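70 kDa protein (Xanthomonas sp., PDB 4B2N) cleaves rubber (latex) oxidatively as a processive dioxygenase that carries two covalently bound c-type hemes. Local coordinates at residues A[111-116]-A[227-232]. Numbering follows the deposited sequence.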
loop_
_atom_site.group_PDB
_atom_site.type_symbol
_atom_site.label_atom_id
_atom_site.label_comp_id
_atom_site.label_asym_id
_atom_site.label_seq_id
_atom_site.Cartn_x
_atom_site.Cartn_y
_atom_site.Cartn_z
ATOM N N MET A 111 11.826 -16.004 -3.463
ATOM C CA MET A 111 10.848 -17.102 -3.545
ATOM C C MET A 111 11.348 -18.295 -4.329
ATOM O O MET A 111 10.900 -19.388 -4.071
ATOM C CB MET A 111 9.491 -16.653 -4.092
ATOM C CG MET A 111 8.899 -15.567 -3.254
ATOM S SD MET A 111 7.382 -14.834 -3.949
ATOM C CE MET A 111 7.857 -14.687 -5.659
ATOM N N ALA A 112 12.205 -18.073 -5.330
ATOM C CA ALA A 112 12.582 -19.128 -6.305
ATOM C C ALA A 112 14.001 -18.918 -6.800
ATOM O O ALA A 112 14.495 -17.776 -6.879
ATOM C CB ALA A 112 11.585 -19.091 -7.463
ATOM N N LEU A 113 14.688 -19.992 -7.167
ATOM C CA LEU A 113 15.918 -19.905 -7.906
ATOM C C LEU A 113 15.614 -19.289 -9.257
ATOM O O LEU A 113 14.500 -19.468 -9.837
ATOM C CB LEU A 113 16.474 -21.344 -8.148
ATOM C CG LEU A 113 16.737 -22.132 -6.866
ATOM C CD1 LEU A 113 16.902 -23.595 -7.311
ATOM C CD2 LEU A 113 18.012 -21.696 -6.155
ATOM N N ALA A 114 16.580 -18.549 -9.775
ATOM C CA ALA A 114 16.391 -18.048 -11.126
ATOM C C ALA A 114 16.022 -19.155 -12.170
ATOM O O ALA A 114 15.110 -18.969 -13.026
ATOM C CB ALA A 114 17.613 -17.256 -11.519
ATOM N N THR A 115 16.640 -20.320 -12.065
ATOM C CA THR A 115 16.277 -21.396 -13.015
ATOM C C THR A 115 14.863 -21.922 -12.826
ATOM O O THR A 115 14.146 -22.250 -13.814
ATOM C CB THR A 115 17.338 -22.528 -13.019
ATOM O OG1 THR A 115 18.490 -21.986 -13.679
ATOM C CG2 THR A 115 16.848 -23.776 -13.814
ATOM N N SER A 116 14.391 -21.930 -11.590
ATOM C CA SER A 116 13.035 -22.315 -11.369
ATOM C C SER A 116 12.054 -21.311 -11.980
ATOM O O SER A 116 10.985 -21.718 -12.514
ATOM C CB SER A 116 12.740 -22.340 -9.882
ATOM O OG SER A 116 13.457 -23.378 -9.215
ATOM N N ARG A 227 5.732 -24.368 -5.582
ATOM C CA ARG A 227 5.888 -25.694 -6.209
ATOM C C ARG A 227 7.184 -25.813 -6.982
ATOM O O ARG A 227 7.416 -26.808 -7.629
ATOM C CB ARG A 227 4.718 -26.021 -7.144
ATOM C CG ARG A 227 3.364 -26.038 -6.422
ATOM C CD ARG A 227 2.277 -26.705 -7.266
ATOM N NE ARG A 227 1.958 -25.984 -8.481
ATOM C CZ ARG A 227 1.272 -24.828 -8.530
ATOM N NH1 ARG A 227 0.821 -24.198 -7.428
ATOM N NH2 ARG A 227 1.036 -24.281 -9.703
ATOM N N THR A 228 8.022 -24.772 -6.969
ATOM C CA THR A 228 9.332 -24.891 -7.542
ATOM C C THR A 228 10.383 -25.456 -6.559
ATOM O O THR A 228 10.112 -25.564 -5.354
ATOM C CB THR A 228 9.817 -23.514 -8.100
ATOM O OG1 THR A 228 10.139 -22.628 -7.010
ATOM C CG2 THR A 228 8.788 -22.914 -9.117
ATOM N N THR A 229 11.587 -25.774 -7.053
ATOM C CA THR A 229 12.665 -26.286 -6.165
ATOM C C THR A 229 12.943 -25.380 -4.970
ATOM O O THR A 229 13.243 -24.187 -5.147
ATOM C CB THR A 229 13.962 -26.569 -6.945
ATOM O OG1 THR A 229 13.627 -27.533 -7.919
ATOM C CG2 THR A 229 15.087 -27.152 -6.058
ATOM N N PRO A 230 12.843 -25.929 -3.743
ATOM C CA PRO A 230 13.011 -25.000 -2.594
ATOM C C PRO A 230 14.392 -24.287 -2.672
ATOM O O PRO A 230 15.389 -24.894 -3.086
ATOM C CB PRO A 230 12.899 -25.915 -1.375
ATOM C CG PRO A 230 12.069 -27.096 -1.881
ATOM C CD PRO A 230 12.409 -27.280 -3.338
ATOM N N ILE A 231 14.447 -23.008 -2.293
ATOM C CA ILE A 231 15.705 -22.292 -2.273
ATOM C C ILE A 231 16.501 -22.969 -1.143
ATOM O O ILE A 231 17.716 -23.224 -1.272
ATOM C CB ILE A 231 15.518 -20.797 -1.954
ATOM C CG1 ILE A 231 14.853 -20.106 -3.110
ATOM C CG2 ILE A 231 16.850 -20.103 -1.691
ATOM C CD1 ILE A 231 14.416 -18.733 -2.674
ATOM N N THR A 232 15.813 -23.285 -0.044
ATOM C CA THR A 232 16.485 -24.032 1.029
ATOM C C THR A 232 15.780 -25.392 1.177
ATOM O O THR A 232 14.560 -25.452 1.413
ATOM C CB THR A 232 16.574 -23.201 2.320
ATOM O OG1 THR A 232 15.282 -23.159 2.954
ATOM C CG2 THR A 232 17.008 -21.764 1.955
HETATM O O HOH W 1 12.171 -21.651 -2.624
HETATM O O HOH W 2 12.840 -22.250 -6.710
HETATM O O HOH W 3 11.341 -25.921 -9.980
#
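Ile-231 lies against the backbone of Met-111 and Ala-112, its CD1 only 3.5 Å from Ala-112 N. Its CG1 stands anti to the carbonyl carbon (chi1 -70°), and chi2 of 168° then extends the chain to CD1, which lies over the face of the peptide that joins the two residues, about equally near Met-111 C and Ala-112 N. At the other end of the contact Ser-116, in the first turn of helix 114-118, points its CB at Thr-228, where the two CB atoms come within 3.6 Å. Thr-228 OG1 sits between the backbone N and the carbonyl carbon (chi1 72°), which leaves it near the methyl of Ala-112 while it also hydrogen-bonds Met-225 O at the end of helix 218-226. On the outer side Leu-113 crosses Thr-229 obliquely, CD1 lying 4.2 Å from Thr-229 CG2.

No direct hydrogen bond joins the segments; water fills that role. Water 2 is held four ways: it accepts from Leu-113 N, donates to Thr-228 OG1 and to Thr-229 O, and pairs with Ser-116 OG at 2.8 Å. Water 1 links Ile-231 N to Met-111 O, and water 3 accepts from Thr-229 N at 2.9 Å with a weak link to Ser-116 OG.

Behind the contact, Met-111 packs on Leu-221 and Met-225. Met-111 and Ala-112 both face Ile-187 of strand 186-189 in a classic beta bulge; the contact is the water-bridged packing of the irregular loop after helix 218-226 against this bulged edge strand and the helix start that follows, with Leu-113 as N-cap residue.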